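PDB 1YE8: hypothetical UPF0334 kinase-like protein AQ_1292 from Aquifex aeolicus, which hydrolyses nucleoside triphosphates, among them ATP, GTP, CTP, TTP and UTP, to the diphosphate and phosphate, and has no kinase activity. Local coordinates for residues I29-E34 against Q78-L83; E89-E94 against K101-D106; I125-N130 against V146-R151. One frame throughout, in Å; residues are numbered along the deposited sequence.

Contact 1 (I29-E34 against Q78-L83); sequences IGFWTE and QYFEEL
Phe31 and Phe80 form an offset edge-to-face pair, the edge of Phe80 turned toward the face of Phe31. The planes stand at 85° and the ring centroids lie 5.7 Å apart. The offset leaves the touch to the far ends of the rings: Phe31 CZ meets Phe80 CZ at 3.8 Å, and Phe80 CE1 lies 4.0 Å from Phe31 CE1.

Each ring is carried to the meeting point differently. Phe31 points from its strand toward the helix, with CG set between the backbone N and the carbonyl carbon (chi1 72°). The side chain of Phe80 leaves helix 77-97 to one side, and with CG opposite the backbone N (chi1 172°) its ring swings in to the strand.

The pair ties helix 77-97 to strand 31-36 of the antiparallel sheet in this variation of the RecA fold. At Gly30 the chain turns a corner from the parallel sheet, where it lies as strand 28-29, into the antiparallel sheet; Phe31 is the first residue past the bend. Ala84 and Leu88 of the same helix touch Phe31 as well, while Phe59 and Phe118 bring their rings to Phe80, extending the pair into an aromatic cluster.

No hydrogen bond crosses between the segments, so this buried junction rests on apolar packing, to which the edge-to-face tilt probably adds a weak electrostatic attraction.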
loop_
_atom_site.group_PDB
_atom_site.type_symbol
_atom_site.label_atom_id
_atom_site.label_comp_id
_atom_site.label_asym_id
_atom_site.label_seq_id
_atom_site.Cartn_x
_atom_site.Cartn_y
_atom_site.Cartn_z
ATOM N N ILE A 29 1.114 2.232 -10.776
ATOM C CA ILE A 29 0.039 3.207 -10.518
ATOM C C ILE A 29 -0.539 2.942 -9.130
ATOM O O ILE A 29 -0.940 1.812 -8.832
ATOM C CB ILE A 29 -1.096 3.139 -11.579
ATOM C CG1 ILE A 29 -0.564 3.149 -13.021
ATOM C CG2 ILE A 29 -2.085 4.265 -11.346
ATOM C CD1 ILE A 29 -1.608 2.651 -14.077
ATOM N N GLY A 30 -0.601 3.967 -8.285
ATOM C CA GLY A 30 -1.155 3.794 -6.947
ATOM C C GLY A 30 -0.615 4.819 -5.976
ATOM O O GLY A 30 -0.447 5.990 -6.322
ATOM N N PHE A 31 -0.322 4.391 -4.753
ATOM C CA PHE A 31 0.150 5.318 -3.746
ATOM C C PHE A 31 0.982 4.627 -2.701
ATOM O O PHE A 31 0.881 3.388 -2.503
ATOM C CB PHE A 31 -1.026 6.091 -3.097
ATOM C CG PHE A 31 -1.890 5.243 -2.179
ATOM C CD1 PHE A 31 -1.516 5.001 -0.866
ATOM C CD2 PHE A 31 -3.064 4.662 -2.652
ATOM C CE1 PHE A 31 -2.301 4.220 -0.029
ATOM C CE2 PHE A 31 -3.847 3.865 -1.817
ATOM C CZ PHE A 31 -3.466 3.655 -0.503
ATOM N N TRP A 32 1.753 5.445 -1.989
ATOM C CA TRP A 32 2.433 5.010 -0.779
ATOM C C TRP A 32 2.207 6.013 0.338
ATOM O O TRP A 32 1.554 7.050 0.135
ATOM C CB TRP A 32 3.931 4.727 -1.012
ATOM C CG TRP A 32 4.729 5.922 -1.489
ATOM C CD1 TRP A 32 5.405 6.826 -0.715
ATOM C CD2 TRP A 32 4.906 6.337 -2.846
ATOM N NE1 TRP A 32 6.004 7.774 -1.514
ATOM C CE2 TRP A 32 5.710 7.501 -2.826
ATOM C CE3 TRP A 32 4.477 5.836 -4.085
ATOM C CZ2 TRP A 32 6.095 8.176 -4.005
ATOM C CZ3 TRP A 32 4.850 6.517 -5.250
ATOM C CH2 TRP A 32 5.653 7.663 -5.189
ATOM N N THR A 33 2.690 5.674 1.527
ATOM C CA THR A 33 2.410 6.472 2.715
ATOM C C THR A 33 3.718 6.815 3.413
ATOM O O THR A 33 4.471 5.920 3.812
ATOM C CB THR A 33 1.454 5.693 3.647
ATOM O OG1 THR A 33 0.177 5.557 3.004
ATOM C CG2 THR A 33 1.145 6.487 4.930
ATOM N N GLU A 34 4.006 8.108 3.518
ATOM C CA GLU A 34 5.251 8.559 4.117
ATOM C C GLU A 34 5.014 9.199 5.462
ATOM O O GLU A 34 3.998 9.848 5.683
ATOM C CB GLU A 34 5.941 9.559 3.203
ATOM C CG GLU A 34 6.605 8.904 1.995
ATOM C CD GLU A 34 7.545 9.830 1.237
ATOM O OE1 GLU A 34 7.966 10.877 1.787
ATOM O OE2 GLU A 34 7.853 9.508 0.066
ATOM N N GLN A 78 -11.716 11.260 4.979
ATOM C CA GLN A 78 -12.027 12.025 3.779
ATOM C C GLN A 78 -10.744 12.501 3.084
ATOM O O GLN A 78 -10.627 12.404 1.855
ATOM C CB GLN A 78 -12.960 13.197 4.124
ATOM C CG GLN A 78 -14.405 12.758 4.476
ATOM C CD GLN A 78 -14.517 11.929 5.775
ATOM O OE1 GLN A 78 -15.206 10.899 5.793
ATOM N NE2 GLN A 78 -13.834 12.368 6.851
ATOM N N TYR A 79 -9.761 12.967 3.858
ATOM C CA TYR A 79 -8.498 13.384 3.266
ATOM C C TYR A 79 -7.784 12.212 2.605
ATOM O O TYR A 79 -7.213 12.360 1.534
ATOM C CB TYR A 79 -7.561 13.983 4.318
ATOM C CG TYR A 79 -7.964 15.347 4.858
ATOM C CD1 TYR A 79 -9.081 16.031 4.376
ATOM C CD2 TYR A 79 -7.183 15.957 5.831
ATOM C CE1 TYR A 79 -9.421 17.301 4.876
ATOM C CE2 TYR A 79 -7.504 17.217 6.329
ATOM C CZ TYR A 79 -8.621 17.875 5.853
ATOM O OH TYR A 79 -8.917 19.129 6.383
ATOM N N PHE A 80 -7.821 11.057 3.263
ATOM C CA PHE A 80 -7.211 9.863 2.702
ATOM C C PHE A 80 -7.900 9.483 1.391
ATOM O O PHE A 80 -7.247 9.266 0.363
ATOM C CB PHE A 80 -7.275 8.710 3.711
ATOM C CG PHE A 80 -6.830 7.394 3.146
ATOM C CD1 PHE A 80 -5.490 7.174 2.891
ATOM C CD2 PHE A 80 -7.743 6.383 2.879
ATOM C CE1 PHE A 80 -5.045 5.957 2.343
ATOM C CE2 PHE A 80 -7.324 5.155 2.347
ATOM C CZ PHE A 80 -5.965 4.948 2.085
ATOM N N GLU A 81 -9.228 9.413 1.427
ATOM C CA GLU A 81 -10.017 8.974 0.277
ATOM C C GLU A 81 -9.871 9.898 -0.912
ATOM O O GLU A 81 -9.883 9.440 -2.048
ATOM C CB GLU A 81 -11.498 8.863 0.655
ATOM C CG GLU A 81 -11.805 7.661 1.527
ATOM C CD GLU A 81 -13.258 7.566 1.984
ATOM O OE1 GLU A 81 -14.028 8.544 1.847
ATOM O OE2 GLU A 81 -13.620 6.509 2.520
ATOM N N GLU A 82 -9.714 11.194 -0.644
ATOM C CA GLU A 82 -9.600 12.194 -1.700
ATOM C C GLU A 82 -8.523 11.810 -2.710
ATOM O O GLU A 82 -8.690 12.024 -3.914
ATOM C CB GLU A 82 -9.280 13.560 -1.088
ATOM C CG GLU A 82 -9.382 14.721 -2.059
ATOM C CD GLU A 82 -9.093 16.056 -1.404
ATOM O OE1 GLU A 82 -9.380 16.203 -0.196
ATOM O OE2 GLU A 82 -8.576 16.956 -2.111
ATOM N N LEU A 83 -7.414 11.252 -2.220
ATOM C CA LEU A 83 -6.304 10.851 -3.076
ATOM C C LEU A 83 -6.304 9.352 -3.352
ATOM O O LEU A 83 -6.046 8.942 -4.477
ATOM C CB LEU A 83 -4.955 11.279 -2.465
ATOM C CG LEU A 83 -4.507 12.704 -2.785
ATOM C CD1 LEU A 83 -5.474 13.751 -2.229
ATOM C CD2 LEU A 83 -3.099 12.915 -2.264
#

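Contact 2 (E89-E94 against K101-D106); sequences ERAYRE and KVIIID
Ile103 holds CG1 beside its backbone N (chi1 -56°) and CD1 extended beyond it (chi2 173°), which lays the longer branch along helix 77-97. Lys101, two residues earlier on the same side of the chain, bends at chi2 (-65°) and then runs straight, bringing CE against the carboxylate of Glu94, with NZ a little beyond. Between them these two side chains divide the contact into an apolar half and a charged half.

In the apolar half, the Ala91 methyl sits against the fork of Ile103, with Ala91 CB 4.0 Å from Ile103 CG1 and equally far from CG2. The small side chain lets the helix come close to the strand, the CA atoms of Ala91 and Ile103 being 5.7 Å apart. Ile103 CD1 reaches on to Tyr92, lying 3.9 Å from Tyr92 CA and obliquely near its ring, whose hydroxyl is bonded to Asp128.

The charged half is built on the helix. Arg90 NE gives Glu94 OE2 a nearly straight bond of 2.6 Å, in the guanidinium plane and almost in line with the acceptor's C-O bond, while NH2 adds a weak second one. Glu94 OE1 rests 3.5 Å from Lys101 CE, but NZ stays beyond salt-bridge distance and is bonded to the backbone O of Lys26. Water 1 donates to Glu94 OE1 at 2.7 Å, accepts from Arg90 NH2 and takes a weak bond from Lys101 NZ.

This is helix-on-sheet packing within the alpha/beta core; strand 102-105 is predicted to belong to the ATP-binding site, though the packing itself lies away from the annotated sites. Toward Lys101 the interface becomes a shared field of charge, in which two cationic side chains would probably stabilise the ionised form of Glu94.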
loop_
_atom_site.group_PDB
_atom_site.type_symbol
_atom_site.label_atom_id
_atom_site.label_comp_id
_atom_site.label_asym_id
_atom_site.label_seq_id
_atom_site.Cartn_x
_atom_site.Cartn_y
_atom_site.Cartn_z
ATOM N N GLU A 89 -8.874 3.468 -8.319
ATOM C CA GLU A 89 -9.875 3.135 -9.339
ATOM C C GLU A 89 -9.243 3.189 -10.733
ATOM O O GLU A 89 -9.485 2.323 -11.580
ATOM C CB GLU A 89 -11.090 4.069 -9.270
ATOM C CG GLU A 89 -11.894 3.927 -7.984
ATOM C CD GLU A 89 -12.932 2.821 -7.986
ATOM O OE1 GLU A 89 -12.917 1.959 -8.882
ATOM O OE2 GLU A 89 -13.771 2.795 -7.047
ATOM N N ARG A 90 -8.421 4.214 -10.969
ATOM C CA ARG A 90 -7.665 4.309 -12.219
ATOM C C ARG A 90 -6.700 3.130 -12.375
ATOM O O ARG A 90 -6.656 2.488 -13.429
ATOM C CB ARG A 90 -6.887 5.624 -12.280
ATOM C CG ARG A 90 -5.953 5.716 -13.451
ATOM C CD ARG A 90 -5.112 6.976 -13.502
ATOM N NE ARG A 90 -3.974 6.688 -14.350
ATOM C CZ ARG A 90 -2.831 7.326 -14.340
ATOM N NH1 ARG A 90 -2.645 8.387 -13.544
ATOM N NH2 ARG A 90 -1.871 6.898 -15.153
ATOM N N ALA A 91 -5.936 2.846 -11.319
ATOM C CA ALA A 91 -4.967 1.746 -11.366
ATOM C C ALA A 91 -5.643 0.425 -11.731
ATOM O O ALA A 91 -5.145 -0.307 -12.569
ATOM C CB ALA A 91 -4.233 1.617 -10.047
ATOM N N TYR A 92 -6.806 0.162 -11.135
ATOM C CA TYR A 92 -7.548 -1.076 -11.376
ATOM C C TYR A 92 -8.072 -1.121 -12.817
ATOM O O TYR A 92 -7.910 -2.149 -13.500
ATOM C CB TYR A 92 -8.662 -1.200 -10.326
ATOM C CG TYR A 92 -9.386 -2.529 -10.311
ATOM C CD1 TYR A 92 -8.700 -3.732 -10.512
ATOM C CD2 TYR A 92 -10.757 -2.586 -10.068
ATOM C CE1 TYR A 92 -9.358 -4.952 -10.483
ATOM C CE2 TYR A 92 -11.419 -3.804 -10.030
ATOM C CZ TYR A 92 -10.713 -4.971 -10.247
ATOM O OH TYR A 92 -11.376 -6.174 -10.213
ATOM N N ARG A 93 -8.656 -0.021 -13.305
ATOM C CA ARG A 93 -9.101 -0.018 -14.709
ATOM C C ARG A 93 -7.934 -0.288 -15.648
ATOM O O ARG A 93 -8.047 -1.078 -16.589
ATOM C CB ARG A 93 -9.736 1.308 -15.124
ATOM C CG ARG A 93 -11.138 1.535 -14.628
ATOM C CD ARG A 93 -11.772 2.792 -15.215
ATOM N NE ARG A 93 -10.995 3.981 -14.866
ATOM C CZ ARG A 93 -11.207 4.738 -13.792
ATOM N NH1 ARG A 93 -12.186 4.445 -12.939
ATOM N NH2 ARG A 93 -10.425 5.784 -13.569
ATOM N N GLU A 94 -6.820 0.399 -15.426
ATOM C CA GLU A 94 -5.694 0.274 -16.350
ATOM C C GLU A 94 -5.054 -1.105 -16.263
ATOM O O GLU A 94 -4.690 -1.679 -17.288
ATOM C CB GLU A 94 -4.656 1.354 -16.103
ATOM C CG GLU A 94 -5.083 2.750 -16.505
ATOM C CD GLU A 94 -3.889 3.647 -16.694
ATOM O OE1 GLU A 94 -2.915 3.208 -17.347
ATOM O OE2 GLU A 94 -3.893 4.760 -16.163
ATOM N N LYS A 101 0.910 -3.314 -16.197
ATOM C CA LYS A 101 0.690 -2.388 -15.092
ATOM C C LYS A 101 0.660 -3.123 -13.755
ATOM O O LYS A 101 0.218 -4.286 -13.644
ATOM C CB LYS A 101 -0.613 -1.587 -15.276
ATOM C CG LYS A 101 -0.686 -0.703 -16.520
ATOM C CD LYS A 101 0.308 0.443 -16.543
ATOM C CE LYS A 101 0.010 1.346 -17.745
ATOM N NZ LYS A 101 1.106 2.316 -17.982
ATOM N N VAL A 102 1.134 -2.408 -12.746
ATOM C CA VAL A 102 1.218 -2.920 -11.378
ATOM C C VAL A 102 0.583 -1.892 -10.455
ATOM O O VAL A 102 1.010 -0.726 -10.428
ATOM C CB VAL A 102 2.682 -3.189 -10.956
ATOM C CG1 VAL A 102 2.731 -3.740 -9.532
ATOM C CG2 VAL A 102 3.355 -4.149 -11.953
ATOM N N ILE A 103 -0.442 -2.329 -9.723
ATOM C CA ILE A 103 -1.128 -1.481 -8.746
ATOM C C ILE A 103 -0.282 -1.402 -7.485
ATOM O O ILE A 103 0.204 -2.426 -7.010
ATOM C CB ILE A 103 -2.528 -2.064 -8.425
ATOM C CG1 ILE A 103 -3.332 -2.222 -9.734
ATOM C CG2 ILE A 103 -3.248 -1.170 -7.413
ATOM C CD1 ILE A 103 -4.654 -2.944 -9.552
ATOM N N ILE A 104 -0.135 -0.195 -6.934
ATOM C CA ILE A 104 0.727 0.039 -5.762
ATOM C C ILE A 104 -0.120 0.479 -4.571
ATOM O O ILE A 104 -0.848 1.462 -4.673
ATOM C CB ILE A 104 1.779 1.136 -6.068
ATOM C CG1 ILE A 104 2.562 0.817 -7.349
ATOM C CG2 ILE A 104 2.665 1.373 -4.860
ATOM C CD1 ILE A 104 3.452 -0.431 -7.319
ATOM N N ILE A 105 -0.047 -0.254 -3.456
ATOM C CA ILE A 105 -0.885 0.079 -2.287
ATOM C C ILE A 105 -0.053 -0.016 -1.005
ATOM O O ILE A 105 0.083 -1.106 -0.417
ATOM C CB ILE A 105 -2.127 -0.872 -2.171
ATOM C CG1 ILE A 105 -2.821 -1.101 -3.529
ATOM C CG2 ILE A 105 -3.122 -0.289 -1.143
ATOM C CD1 ILE A 105 -4.033 -2.032 -3.440
ATOM N N ASP A 106 0.497 1.103 -0.552
ATOM C CA ASP A 106 1.224 1.128 0.726
ATOM C C ASP A 106 0.527 2.196 1.564
ATOM O O ASP A 106 0.625 3.388 1.248
ATOM C CB ASP A 106 2.711 1.460 0.493
ATOM C CG ASP A 106 3.439 1.823 1.766
ATOM O OD1 ASP A 106 3.470 0.990 2.708
ATOM O OD2 ASP A 106 4.018 2.915 1.907
HETATM O O HOH W 1 -0.923 5.059 -17.321
#

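Contact 3 (I125-N130 against V146-R151); sequences IMHDPN and VKEIRR
The C-terminal end of helix 116-126 and helix 144-150 of the P-loop NTPase fold are joined by a His-carboxylate hydrogen bond beside an apolar touch. His127 NE2 donates to Glu148 OE2 at 2.6 Å with an N-H...O angle of 161°. The oxygen lies at the edge of the imidazole, near its plane, and is approached on its anti side; ring and carboxylate planes are 37° apart. Glu148 reaches across because CG lies opposite the backbone N (chi1 -180°) and the chain runs extended from there.

The other carboxylate oxygen, OE1, makes a salt bridge with Arg123, one turn back on the first helix, so both oxygens bind the 116-126 side. Replacing Glu148 with an alanine would probably leave His127 NE2 and the Arg123 guanidinium without the carboxylate they share and let the imidazole turn. The neighbouring positive charge of Arg123 is also likely to favour an ionised carboxylate.

Deeper in, Ile149 CD1 presses on the base of the Met126 side chain, a selenomethionine here, at right angles to it; Met126 CB is 3.7 Å from Ile149 CD1 and CG only slightly farther. The Met126 side chain also touches Val133 of the central parallel sheet, linking this helix pair to the core.

Past the helix end the chain is shaped by an Asx turn: Asp128 OD1 accepts from Asn130 N at 2.8 Å.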
loop_
_atom_site.group_PDB
_atom_site.type_symbol
_atom_site.label_atom_id
_atom_site.label_comp_id
_atom_site.label_asym_id
_atom_site.label_seq_id
_atom_site.Cartn_x
_atom_site.Cartn_y
_atom_site.Cartn_z
ATOM N N ILE A 125 -9.704 -5.609 -5.664
ATOM C CA ILE A 125 -8.425 -5.703 -6.349
ATOM C C ILE A 125 -7.634 -6.955 -5.962
ATOM O O ILE A 125 -7.139 -7.694 -6.823
ATOM C CB ILE A 125 -7.574 -4.421 -6.067
ATOM C CG1 ILE A 125 -8.175 -3.194 -6.784
ATOM C CG2 ILE A 125 -6.110 -4.657 -6.418
ATOM C CD1 ILE A 125 -7.632 -1.857 -6.267
HETATM N N MSE A 126 -7.538 -7.216 -4.665
HETATM C CA MSE A 126 -6.680 -8.286 -4.179
HETATM C C MSE A 126 -7.161 -9.680 -4.575
HETATM O O MSE A 126 -6.350 -10.583 -4.747
HETATM C CB MSE A 126 -6.494 -8.163 -2.671
HETATM C CG MSE A 126 -5.828 -6.808 -2.266
HETATM SE SE MSE A 126 -4.101 -6.408 -3.122
HETATM C CE MSE A 126 -3.392 -7.843 -2.413
ATOM N N HIS A 127 -8.471 -9.825 -4.773
ATOM C CA HIS A 127 -9.034 -11.116 -5.127
ATOM C C HIS A 127 -9.258 -11.260 -6.628
ATOM O O HIS A 127 -9.771 -12.296 -7.080
ATOM C CB HIS A 127 -10.307 -11.370 -4.318
ATOM C CG HIS A 127 -10.065 -11.461 -2.845
ATOM N ND1 HIS A 127 -9.417 -12.530 -2.260
ATOM C CD2 HIS A 127 -10.361 -10.605 -1.838
ATOM C CE1 HIS A 127 -9.340 -12.333 -0.958
ATOM N NE2 HIS A 127 -9.905 -11.174 -0.674
ATOM N N ASP A 128 -8.871 -10.247 -7.400
ATOM C CA ASP A 128 -8.991 -10.305 -8.849
ATOM C C ASP A 128 -7.711 -10.929 -9.397
ATOM O O ASP A 128 -6.644 -10.314 -9.327
ATOM C CB ASP A 128 -9.206 -8.906 -9.431
ATOM C CG ASP A 128 -9.521 -8.923 -10.915
ATOM O OD1 ASP A 128 -9.073 -9.856 -11.629
ATOM O OD2 ASP A 128 -10.192 -8.027 -11.454
ATOM N N PRO A 129 -7.802 -12.136 -9.956
ATOM C CA PRO A 129 -6.612 -12.825 -10.476
ATOM C C PRO A 129 -5.947 -12.093 -11.642
ATOM O O PRO A 129 -4.770 -12.366 -11.904
ATOM C CB PRO A 129 -7.179 -14.156 -10.994
ATOM C CG PRO A 129 -8.617 -13.882 -11.258
ATOM C CD PRO A 129 -9.033 -12.920 -10.166
ATOM N N ASN A 130 -6.673 -11.198 -12.315
ATOM C CA ASN A 130 -6.230 -10.598 -13.576
ATOM C C ASN A 130 -5.414 -9.319 -13.458
ATOM O O ASN A 130 -5.180 -8.645 -14.464
ATOM C CB ASN A 130 -7.424 -10.316 -14.502
ATOM C CG ASN A 130 -8.321 -11.534 -14.708
ATOM O OD1 ASN A 130 -7.845 -12.631 -15.028
ATOM N ND2 ASN A 130 -9.629 -11.346 -14.515
ATOM N N VAL A 146 -6.403 -7.217 7.040
ATOM C CA VAL A 146 -4.972 -7.507 7.077
ATOM C C VAL A 146 -4.754 -9.026 7.122
ATOM O O VAL A 146 -3.927 -9.553 6.368
ATOM C CB VAL A 146 -4.267 -6.797 8.267
ATOM C CG1 VAL A 146 -2.849 -7.299 8.441
ATOM C CG2 VAL A 146 -4.265 -5.266 8.070
ATOM N N LYS A 147 -5.511 -9.727 7.975
ATOM C CA LYS A 147 -5.410 -11.191 8.065
ATOM C C LYS A 147 -5.766 -11.851 6.736
ATOM O O LYS A 147 -5.078 -12.761 6.267
ATOM C CB LYS A 147 -6.317 -11.723 9.167
ATOM C CG LYS A 147 -5.983 -13.150 9.623
ATOM C CD LYS A 147 -6.997 -13.663 10.648
ATOM C CE LYS A 147 -6.491 -13.517 12.071
ATOM N NZ LYS A 147 -7.412 -14.130 13.079
ATOM N N GLU A 148 -6.839 -11.354 6.120
ATOM C CA GLU A 148 -7.318 -11.842 4.839
ATOM C C GLU A 148 -6.237 -11.738 3.759
ATOM O O GLU A 148 -6.036 -12.658 2.965
ATOM C CB GLU A 148 -8.560 -11.032 4.454
ATOM C CG GLU A 148 -9.202 -11.414 3.139
ATOM C CD GLU A 148 -10.452 -10.609 2.845
ATOM O OE1 GLU A 148 -11.247 -10.373 3.780
ATOM O OE2 GLU A 148 -10.648 -10.236 1.668
ATOM N N ILE A 149 -5.554 -10.593 3.714
ATOM C CA ILE A 149 -4.501 -10.365 2.737
ATOM C C ILE A 149 -3.243 -11.192 3.056
ATOM O O ILE A 149 -2.606 -11.740 2.152
ATOM C CB ILE A 149 -4.187 -8.830 2.582
ATOM C CG1 ILE A 149 -5.423 -8.064 2.058
ATOM C CG2 ILE A 149 -2.955 -8.617 1.715
ATOM C CD1 ILE A 149 -6.239 -8.758 0.969
ATOM N N ARG A 150 -2.910 -11.324 4.340
ATOM C CA ARG A 150 -1.760 -12.134 4.722
ATOM C C ARG A 150 -1.902 -13.572 4.215
ATOM O O ARG A 150 -0.920 -14.177 3.788
ATOM C CB ARG A 150 -1.566 -12.114 6.235
ATOM C CG ARG A 150 -0.224 -12.698 6.673
ATOM C CD ARG A 150 -0.049 -12.829 8.183
ATOM N NE ARG A 150 -0.460 -11.607 8.872
ATOM C CZ ARG A 150 0.200 -10.450 8.837
ATOM N NH1 ARG A 150 1.377 -10.338 8.224
ATOM N NH2 ARG A 150 -0.319 -9.409 9.465
ATOM N N ARG A 151 -3.130 -14.087 4.233
ATOM C CA ARG A 151 -3.378 -15.455 3.780
ATOM C C ARG A 151 -3.882 -15.568 2.332
ATOM O O ARG A 151 -4.342 -16.625 1.917
ATOM C CB ARG A 151 -4.260 -16.212 4.786
ATOM C CG ARG A 151 -5.722 -15.840 4.824
ATOM C CD ARG A 151 -6.476 -16.473 6.001
ATOM N NE ARG A 151 -5.599 -16.771 7.143
ATOM C CZ ARG A 151 -6.014 -17.246 8.316
ATOM N NH1 ARG A 151 -7.306 -17.482 8.529
ATOM N NH2 ARG A 151 -5.137 -17.491 9.282
#

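Contacts 1 and 2 share helix 77-97 and are both largely buried, the first using its early part against strand 31-36, the second a later part against strand 102-105. They meet directly, since Ile29 O bonds to Ile104 N and Thr33 OG1 to Asp106 O. Contact 3 is only partly buried and joins two other helices; it reaches contact 2 through Tyr92 OH and Asp128 OD2, with Ile125 packed on Tyr92 and Ile103, but does not touch contact 1. The chemistry follows this order: aromatic alone in contact 1, aliphatic with a water-mediated charged margin in contact 2, and a direct polar bond beside a small apolar patch in contact 3.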